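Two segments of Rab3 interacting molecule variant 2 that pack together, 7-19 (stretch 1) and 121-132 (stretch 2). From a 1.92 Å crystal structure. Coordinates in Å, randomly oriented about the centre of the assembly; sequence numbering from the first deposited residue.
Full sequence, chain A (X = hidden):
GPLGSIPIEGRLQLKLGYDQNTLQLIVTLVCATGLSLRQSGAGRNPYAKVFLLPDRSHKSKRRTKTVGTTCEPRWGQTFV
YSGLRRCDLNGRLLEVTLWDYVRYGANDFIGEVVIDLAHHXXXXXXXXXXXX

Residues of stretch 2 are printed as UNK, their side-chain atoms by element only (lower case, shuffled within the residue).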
ATOM      1  N   PRO A   7      -3.989  -2.132 -18.761  1.00 81.43           N
ATOM      2  CA  PRO A   7      -2.773  -1.310 -18.827  1.00 79.95           C
ATOM      3  C   PRO A   7      -2.556  -0.491 -17.545  1.00 71.97           C
ATOM      4  O   PRO A   7      -3.067   0.624 -17.423  1.00 66.83           O
ATOM      5  CB  PRO A   7      -3.032  -0.397 -20.034  1.00 79.72           C
ATOM      6  CG  PRO A   7      -4.523  -0.326 -20.147  1.00 79.80           C
ATOM      7  CD  PRO A   7      -5.045  -1.654 -19.672  1.00 81.76           C
ATOM      8  N   ILE A   8      -1.800  -1.046 -16.601  1.00 66.48           N
ATOM      9  CA  ILE A   8      -1.533  -0.365 -15.331  1.00 61.38           C
ATOM     10  C   ILE A   8      -0.387   0.652 -15.449  1.00 56.09           C
ATOM     11  O   ILE A   8       0.661   0.356 -16.030  1.00 58.15           O
ATOM     12  CB  ILE A   8      -1.252  -1.373 -14.182  1.00 43.96           C
ATOM     13  CG1 ILE A   8      -2.558  -1.997 -13.669  1.00 58.25           C
ATOM     14  CG2 ILE A   8      -0.571  -0.688 -13.003  1.00 37.34           C
ATOM     15  CD1 ILE A   8      -3.008  -3.230 -14.411  1.00 64.90           C
ATOM     16  N   GLU A   9      -0.608   1.853 -14.909  1.00 48.72           N
ATOM     17  CA  GLU A   9       0.400   2.915 -14.902  1.00 50.84           C
ATOM     18  C   GLU A   9       0.380   3.707 -13.592  1.00 46.25           C
ATOM     19  O   GLU A   9      -0.638   3.747 -12.892  1.00 40.07           O
ATOM     20  CB  GLU A   9       0.208   3.854 -16.090  1.00 56.74           C
ATOM     21  CG  GLU A   9      -1.240   4.153 -16.423  1.00 62.99           C
ATOM     22  CD  GLU A   9      -1.376   5.185 -17.526  1.00 71.58           C
ATOM     23  OE1 GLU A   9      -1.944   4.856 -18.589  1.00 69.91           O
ATOM     24  OE2 GLU A   9      -0.920   6.330 -17.322  1.00 78.50           O
ATOM     25  N   GLY A  10       1.505   4.334 -13.262  1.00 36.20           N
ATOM     26  CA  GLY A  10       1.624   5.042 -11.999  1.00 36.48           C
ATOM     27  C   GLY A  10       2.538   4.335 -11.015  1.00 37.18           C
ATOM     28  O   GLY A  10       2.924   3.179 -11.218  1.00 35.59           O
ATOM     29  N   ARG A  11       2.877   5.023  -9.932  1.00 27.79           N
ATOM     30  CA  ARG A  11       3.798   4.471  -8.948  1.00 26.44           C
ATOM     31  C   ARG A  11       3.440   4.966  -7.555  1.00 35.02           C
ATOM     32  O   ARG A  11       2.734   5.972  -7.395  1.00 28.20           O
ATOM     33  CB  ARG A  11       5.244   4.839  -9.309  1.00 29.11           C
ATOM     34  CG  ARG A  11       5.395   6.272  -9.697  1.00 35.47           C
ATOM     35  CD  ARG A  11       6.814   6.610 -10.154  1.00 39.30           C
ATOM     36  NE  ARG A  11       6.934   8.041 -10.433  1.00 35.99           N
ATOM     37  CZ  ARG A  11       6.386   8.648 -11.485  1.00 39.32           C
ATOM     38  NH1 ARG A  11       5.672   7.950 -12.361  1.00 46.20           N
ATOM     39  NH2 ARG A  11       6.540   9.954 -11.655  1.00 41.42           N
ATOM     40  N   LEU A  12       3.929   4.250  -6.550  1.00 28.76           N
ATOM     41  CA  LEU A  12       3.533   4.466  -5.175  1.00 27.18           C
ATOM     42  C   LEU A  12       4.790   4.748  -4.364  1.00 26.87           C
ATOM     43  O   LEU A  12       5.832   4.150  -4.626  1.00 32.02           O
ATOM     44  CB  LEU A  12       2.868   3.197  -4.654  1.00 24.57           C
ATOM     45  CG  LEU A  12       2.524   3.123  -3.174  1.00 34.66           C
ATOM     46  CD1 LEU A  12       1.351   4.034  -2.873  1.00 34.32           C
ATOM     47  CD2 LEU A  12       2.191   1.692  -2.797  1.00 42.59           C
ATOM     48  N   GLN A  13       4.702   5.652  -3.391  1.00 28.72           N
ATOM     49  CA  GLN A  13       5.856   5.962  -2.533  1.00 26.82           C
ATOM     50  C   GLN A  13       5.595   5.391  -1.150  1.00 31.07           C
ATOM     51  O   GLN A  13       4.613   5.757  -0.506  1.00 27.59           O
ATOM     52  CB  GLN A  13       6.074   7.472  -2.434  1.00 32.96           C
ATOM     53  CG  GLN A  13       7.291   7.868  -1.578  1.00 34.92           C
ATOM     54  CD  GLN A  13       7.547   9.358  -1.593  1.00 39.42           C
ATOM     55  OE1 GLN A  13       6.623  10.161  -1.485  1.00 38.68           O
ATOM     56  NE2 GLN A  13       8.802   9.734  -1.744  1.00 37.07           N
ATOM     57  N   LEU A  14       6.459   4.484  -0.704  1.00 26.98           N
ATOM     58  CA  LEU A  14       6.252   3.748   0.548  1.00 29.69           C
ATOM     59  C   LEU A  14       7.486   3.872   1.417  1.00 31.46           C
ATOM     60  O   LEU A  14       8.587   3.924   0.891  1.00 34.58           O
ATOM     61  CB  LEU A  14       6.100   2.253   0.264  1.00 32.42           C
ATOM     62  CG  LEU A  14       4.881   1.643  -0.400  1.00 42.08           C
ATOM     63  CD1 LEU A  14       5.110   0.161  -0.614  1.00 36.80           C
ATOM     64  CD2 LEU A  14       3.672   1.858   0.472  1.00 40.82           C
ATOM     65  N   LYS A  15       7.303   3.888   2.741  1.00 26.83           N
ATOM     66  CA  LYS A  15       8.419   3.746   3.682  1.00 33.27           C
ATOM     67  C   LYS A  15       8.162   2.496   4.504  1.00 36.74           C
ATOM     68  O   LYS A  15       7.059   2.299   5.004  1.00 31.09           O
ATOM     69  CB  LYS A  15       8.524   4.951   4.620  1.00 32.53           C
ATOM     70  CG  LYS A  15       8.734   6.272   3.914  1.00 43.73           C
ATOM     71  CD  LYS A  15       8.495   7.453   4.847  1.00 51.58           C
ATOM     72  CE  LYS A  15       9.548   7.545   5.935  1.00 66.04           C
ATOM     73  NZ  LYS A  15       9.216   8.564   6.976  1.00 71.01           N
ATOM     74  N   LEU A  16       9.170   1.641   4.627  1.00 26.82           N
ATOM     75  CA  LEU A  16       9.043   0.435   5.437  1.00 27.14           C
ATOM     76  C   LEU A  16      10.130   0.433   6.490  1.00 34.13           C
ATOM     77  O   LEU A  16      11.306   0.549   6.155  1.00 35.73           O
ATOM     78  CB  LEU A  16       9.187  -0.821   4.570  1.00 32.06           C
ATOM     79  CG  LEU A  16       8.153  -1.051   3.471  1.00 35.07           C
ATOM     80  CD1 LEU A  16       8.341  -2.436   2.897  1.00 38.81           C
ATOM     81  CD2 LEU A  16       6.744  -0.883   4.012  1.00 34.13           C
ATOM     82  N   GLY A  17       9.737   0.327   7.760  1.00 30.57           N
ATOM     83  CA  GLY A  17      10.695   0.245   8.852  1.00 25.09           C
ATOM     84  C   GLY A  17      10.409  -0.972   9.704  1.00 31.04           C
ATOM     85  O   GLY A  17       9.278  -1.460   9.742  1.00 30.98           O
ATOM     86  N   TYR A  18      11.429  -1.494  10.371  1.00 32.57           N
ATOM     87  CA  TYR A  18      11.183  -2.528  11.362  1.00 31.95           C
ATOM     88  C   TYR A  18      11.841  -2.139  12.669  1.00 33.21           C
ATOM     89  O   TYR A  18      13.032  -1.859  12.696  1.00 33.23           O
ATOM     90  CB  TYR A  18      11.692  -3.909  10.912  1.00 31.43           C
ATOM     91  CG  TYR A  18      11.543  -4.907  12.036  1.00 32.02           C
ATOM     92  CD1 TYR A  18      10.305  -5.459  12.339  1.00 26.65           C
ATOM     93  CD2 TYR A  18      12.626  -5.262  12.822  1.00 34.33           C
ATOM     94  CE1 TYR A  18      10.157  -6.347  13.389  1.00 32.28           C
ATOM     95  CE2 TYR A  18      12.487  -6.144  13.870  1.00 31.24           C
ATOM     96  CZ  TYR A  18      11.249  -6.680  14.151  1.00 27.58           C
ATOM     97  OH  TYR A  18      11.110  -7.563  15.202  1.00 29.36           O
ATOM     98  N   ASP A  19      11.072  -2.123  13.753  1.00 34.87           N
ATOM     99  CA  ASP A  19      11.622  -1.771  15.059  1.00 35.21           C
ATOM    100  C   ASP A  19      11.725  -2.987  15.985  1.00 31.93           C
ATOM    101  O   ASP A  19      10.712  -3.480  16.493  1.00 29.28           O
ATOM    102  CB  ASP A  19      10.765  -0.676  15.702  1.00 39.23           C
ATOM    103  CG  ASP A  19      11.275  -0.253  17.067  1.00 42.95           C
ATOM    104  OD1 ASP A  19      12.401  -0.643  17.451  1.00 47.48           O
ATOM    105  OD2 ASP A  19      10.542   0.483  17.758  1.00 50.93           O
ATOM    106  N   UNK A 121      15.481  -4.140   3.258  1.00 47.48           N
ATOM    107  CA  UNK A 121      16.359  -3.614   4.307  1.00 47.00           C
ATOM    108  C   UNK A 121      15.570  -3.052   5.491  1.00 50.17           C
ATOM    109  O   UNK A 121      16.023  -3.122   6.633  1.00 60.27           O
ATOM    110  c   UNK A 121      18.326  -2.069   4.822  1.00 65.70           C
ATOM    111  c   UNK A 121      19.197  -0.887   4.415  1.00 69.89           C
ATOM    112  c   UNK A 121      16.567  -1.338   3.183  1.00 60.59           C
ATOM    113  c   UNK A 121      17.329  -2.526   3.750  1.00 54.14           C
ATOM    114  N   UNK A 122      14.402  -2.484   5.204  1.00 40.39           N
ATOM    115  CA  UNK A 122      13.488  -1.977   6.235  1.00 41.16           C
ATOM    116  C   UNK A 122      14.082  -0.850   7.081  1.00 38.36           C
ATOM    117  O   UNK A 122      14.126  -0.941   8.310  1.00 43.36           O
ATOM    118  c   UNK A 122      12.268  -4.235   6.352  1.00 40.57           C
ATOM    119  c   UNK A 122      12.978  -3.120   7.122  1.00 38.69           C
ATOM    120  c   UNK A 122      11.821  -5.331   7.284  1.00 45.32           C
ATOM    121  c   UNK A 122      11.084  -3.705   5.567  1.00 41.81           C
ATOM    122  N   UNK A 123      14.513   0.222   6.420  1.00 43.50           N
ATOM    123  CA  UNK A 123      15.188   1.329   7.099  1.00 45.28           C
ATOM    124  C   UNK A 123      14.372   2.623   7.106  1.00 45.40           C
ATOM    125  O   UNK A 123      14.910   3.697   7.372  1.00 41.70           O
ATOM    126  c   UNK A 123      16.462   1.780   4.945  1.00 75.36           C
ATOM    127  o   UNK A 123      15.336   1.829   4.396  1.00 82.49           O
ATOM    128  c   UNK A 123      16.551   1.592   6.453  1.00 59.32           C
ATOM    129  o   UNK A 123      17.531   1.881   4.306  1.00 86.60           O
ATOM    130  N   UNK A 124      13.086   2.517   6.784  1.00 30.31           N
ATOM    131  CA  UNK A 124      12.193   3.678   6.744  1.00 35.83           C
ATOM    132  C   UNK A 124      12.578   4.730   5.708  1.00 41.83           C
ATOM    133  O   UNK A 124      12.171   5.884   5.807  1.00 51.56           O
ATOM    134  o   UNK A 124       9.722   3.670   8.071  1.00 59.88           O
ATOM    135  c   UNK A 124      12.016   4.304   8.136  1.00 48.72           C
ATOM    136  o   UNK A 124      10.215   5.494   9.192  1.00 71.38           O
ATOM    137  c   UNK A 124      10.549   4.506   8.497  1.00 62.69           C
ATOM    138  N   UNK A 125      13.361   4.322   4.715  1.00 41.70           N
ATOM    139  CA  UNK A 125      13.688   5.187   3.587  1.00 47.66           C
ATOM    140  C   UNK A 125      12.449   5.213   2.705  1.00 37.74           C
ATOM    141  O   UNK A 125      11.849   4.170   2.475  1.00 42.30           O
ATOM    142  o   UNK A 125      17.609   5.724   0.656  1.00 68.32           O
ATOM    143  c   UNK A 125      16.781   4.912   1.120  1.00 76.49           C
ATOM    144  c   UNK A 125      14.878   4.597   2.814  1.00 56.87           C
ATOM    145  c   UNK A 125      15.453   5.456   1.678  1.00 74.71           C
ATOM    146  o   UNK A 125      17.000   3.678   1.147  1.00 78.78           O
ATOM    147  N   UNK A 126      12.057   6.396   2.229  1.00 32.69           N
ATOM    148  CA  UNK A 126      11.001   6.496   1.227  1.00 40.32           C
ATOM    149  C   UNK A 126      11.517   5.934  -0.089  1.00 41.78           C
ATOM    150  O   UNK A 126      12.616   6.269  -0.516  1.00 33.17           O
ATOM    151  c   UNK A 126      10.569   7.924   1.056  1.00 44.77           C
ATOM    152  N   UNK A 127      10.741   5.057  -0.712  1.00 29.58           N
ATOM    153  CA  UNK A 127      11.132   4.462  -1.986  1.00 35.69           C
ATOM    154  C   UNK A 127       9.942   4.469  -2.938  1.00 33.32           C
ATOM    155  O   UNK A 127       8.809   4.483  -2.491  1.00 31.84           O
ATOM    156  c   UNK A 127      11.596   3.023  -1.772  1.00 42.41           C
ATOM    157  c   UNK A 127      13.355   1.443  -0.901  1.00 79.00           C
ATOM    158  o   UNK A 127      14.369   1.178  -0.213  1.00 90.88           O
ATOM    159  o   UNK A 127      12.729   0.584  -1.565  1.00 75.85           O
ATOM    160  c   UNK A 127      12.855   2.879  -0.937  1.00 57.60           C
ATOM    161  N   UNK A 128      10.202   4.454  -4.242  1.00 32.95           N
ATOM    162  CA  UNK A 128       9.127   4.430  -5.223  1.00 31.53           C
ATOM    163  C   UNK A 128       8.995   3.072  -5.894  1.00 39.50           C
ATOM    164  O   UNK A 128       9.985   2.474  -6.308  1.00 36.49           O
ATOM    165  c   UNK A 128       8.282   8.924  -5.258  1.00 32.24           C
ATOM    166  c   UNK A 128       5.707   8.396  -6.076  1.00 34.52           C
ATOM    167  c   UNK A 128       6.664   7.397  -6.213  1.00 39.24           C
ATOM    168  n   UNK A 128       9.610   8.918  -4.917  1.00 35.79           N
ATOM    169  c   UNK A 128       6.039   9.640  -5.529  1.00 36.59           C
ATOM    170  c   UNK A 128       7.317   9.923  -5.110  1.00 36.52           C
ATOM    171  c   UNK A 128       9.184   6.887  -5.784  1.00 33.49           C
ATOM    172  c   UNK A 128      10.153   7.698  -5.249  1.00 35.42           C
ATOM    173  c   UNK A 128       7.978   7.658  -5.797  1.00 36.42           C
ATOM    174  c   UNK A 128       9.355   5.494  -6.285  1.00 32.81           C
ATOM    175  N   UNK A 129       7.758   2.593  -6.007  1.00 28.84           N
ATOM    176  CA  UNK A 129       7.502   1.291  -6.599  1.00 28.56           C
ATOM    177  C   UNK A 129       6.504   1.399  -7.736  1.00 34.54           C
ATOM    178  O   UNK A 129       5.441   2.014  -7.590  1.00 26.26           O
ATOM    179  o   UNK A 129      10.514  -0.635  -1.268  1.00 46.04           O
ATOM    180  c   UNK A 129       8.747  -0.991  -4.419  1.00 42.66           C
ATOM    181  c   UNK A 129       8.810   0.710  -2.253  1.00 33.49           C
ATOM    182  c   UNK A 129       9.643  -0.384  -2.299  1.00 38.39           C
ATOM    183  c   UNK A 129       7.933   0.942  -3.304  1.00 34.15           C
ATOM    184  c   UNK A 129       9.616  -1.233  -3.379  1.00 46.75           C
ATOM    185  c   UNK A 129       6.940   0.350  -5.540  1.00 26.09           C
ATOM    186  c   UNK A 129       7.892   0.097  -4.399  1.00 31.66           C
ATOM    187  N   UNK A 130       6.841   0.775  -8.856  1.00 28.08           N
ATOM    188  CA  UNK A 130       5.991   0.794 -10.037  1.00 27.87           C
ATOM    189  C   UNK A 130       4.741  -0.022  -9.742  1.00 26.88           C
ATOM    190  O   UNK A 130       4.842  -1.141  -9.245  1.00 27.67           O
ATOM    191  c   UNK A 130       6.151   0.479 -12.547  1.00 58.44           C
ATOM    192  n   UNK A 130       5.211   2.483 -13.522  1.00 70.74           N
ATOM    193  c   UNK A 130       6.236   1.959 -12.860  1.00 68.37           C
ATOM    194  c   UNK A 130       6.742   0.162 -11.206  1.00 43.66           C
ATOM    195  o   UNK A 130       7.207   2.628 -12.497  1.00 69.17           O
ATOM    196  N   UNK A 131       3.563   0.530 -10.010  1.00 26.75           N
ATOM    197  CA  UNK A 131       2.343  -0.253  -9.809  1.00 29.87           C
ATOM    198  C   UNK A 131       2.325  -1.370 -10.853  1.00 31.59           C
ATOM    199  O   UNK A 131       2.724  -1.154 -12.000  1.00 31.90           O
ATOM    200  c   UNK A 131       0.792   1.588  -8.801  1.00 36.72           C
ATOM    201  c   UNK A 131       0.609   0.840  -7.507  1.00 29.76           C
ATOM    202  c   UNK A 131       1.093   0.620  -9.947  1.00 29.82           C
ATOM    203  c   UNK A 131      -0.467   2.396  -9.092  1.00 35.25           C
ATOM    204  N   UNK A 132       1.900  -2.563 -10.446  1.00 25.86           N
ATOM    205  CA  UNK A 132       1.889  -3.721 -11.338  1.00 35.12           C
ATOM    206  C   UNK A 132       0.465  -4.225 -11.526  1.00 33.08           C
ATOM    207  O   UNK A 132      -0.402  -3.993 -10.680  1.00 30.55           O
ATOM    208  OXT UNK A 132       0.151  -4.877 -12.520  1.00 31.95           O
ATOM    209  o   UNK A 132       4.747  -5.146 -12.694  1.00 71.31           O
ATOM    210  c   UNK A 132       2.752  -4.846 -10.763  1.00 41.75           C
ATOM    211  c   UNK A 132       5.054  -4.457 -11.726  1.00 65.97           C
ATOM    212  c   UNK A 132       4.193  -4.442 -10.484  1.00 56.34           C
ATOM    213  n   UNK A 132       6.145  -3.698 -11.703  1.00 70.58           N
TER
HETATM  214  O   HOH W   1      10.216   1.133   1.024  1.00 45.94           O
HETATM  215  O   HOH W   2       7.288   3.694   7.776  1.00 53.04           O

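Position 121 carries four carbons, forked at the first with one arm two carbons long, the pattern of isoleucine; Ile121 stays out of contact with stretch 1. Position 122 also has four carbons, but forked at the second, hence Leu122. Its CD2 lies 3.6 Å from Leu16 CB and its CD1 3.9 Å from Tyr18 CB, while its backbone O accepts a weak hydrogen bond from Tyr18 N at 3.4 Å.

Position 123 has two carbons, the second bearing two oxygens: Asp123. It points away from stretch 1, and its OD1 accepts a hydrogen bond from the backbone N of position 125 (3.2 Å). The same atom count at position 124 gives Asp124. Its N donates to Leu16 O at 2.7 Å, and its OD2 forms a long salt bridge with Lys15 NZ (3.9 Å). An ideal CB on Gly17 would lie 2.9 Å from Asp124 OD1, a clash that glycine avoids.

Three carbons, the third with two oxygens, identify position 125 as Glu125, directed away from stretch 1. A lone carbon at 126 means Ala126, whose CB is 3.8 Å from Lys15 CG. Position 127 repeats the pattern of 125, so it is Glu127; its N and O pair with Leu14 O (2.9 Å) and Leu14 N (3.0 Å).

At 128, one carbon leads to fused five- and six-membered rings holding eight carbons and one nitrogen, found only in tryptophan. Gln13 CB sits 3.6 Å from the centroid of the six-membered ring of Trp128, 2° off the normal, a CH-pi contact over the face. Position 129 has one carbon, then a six-carbon ring bearing an oxygen: Tyr129. Its CD1 is 4.0 Å from Leu14 CD1, and a water links its OH (2.9 Å from the water O) to Leu14 O (3.2 Å).

Position 130 has three carbons, the third with one oxygen and one nitrogen: Gln130, paired with Arg11 at a CA-CA distance of 4.4 Å. Four carbons forked at the second make 131 Leu131; its CB is 3.7 Å from Ile8 CG2, and its N donates to Gly10 O at 3.0 Å. Position 132 matches 130 in its side chain and adds OXT, giving C-terminal Gln132.

The contact is an antiparallel strand pair, with axes at 171° and 1190 Å² buried. Reciprocal backbone bonds, including Leu12 N to Tyr129 O (2.9 Å) and Tyr129 N to Leu12 O (2.8 Å), set the register. Side chains then alternate: Gln13 and Trp128 pack on one face, Leu14 and Tyr129 on the other.

Stretch 2, residues 121-132: ILDDEAEWYQLQ
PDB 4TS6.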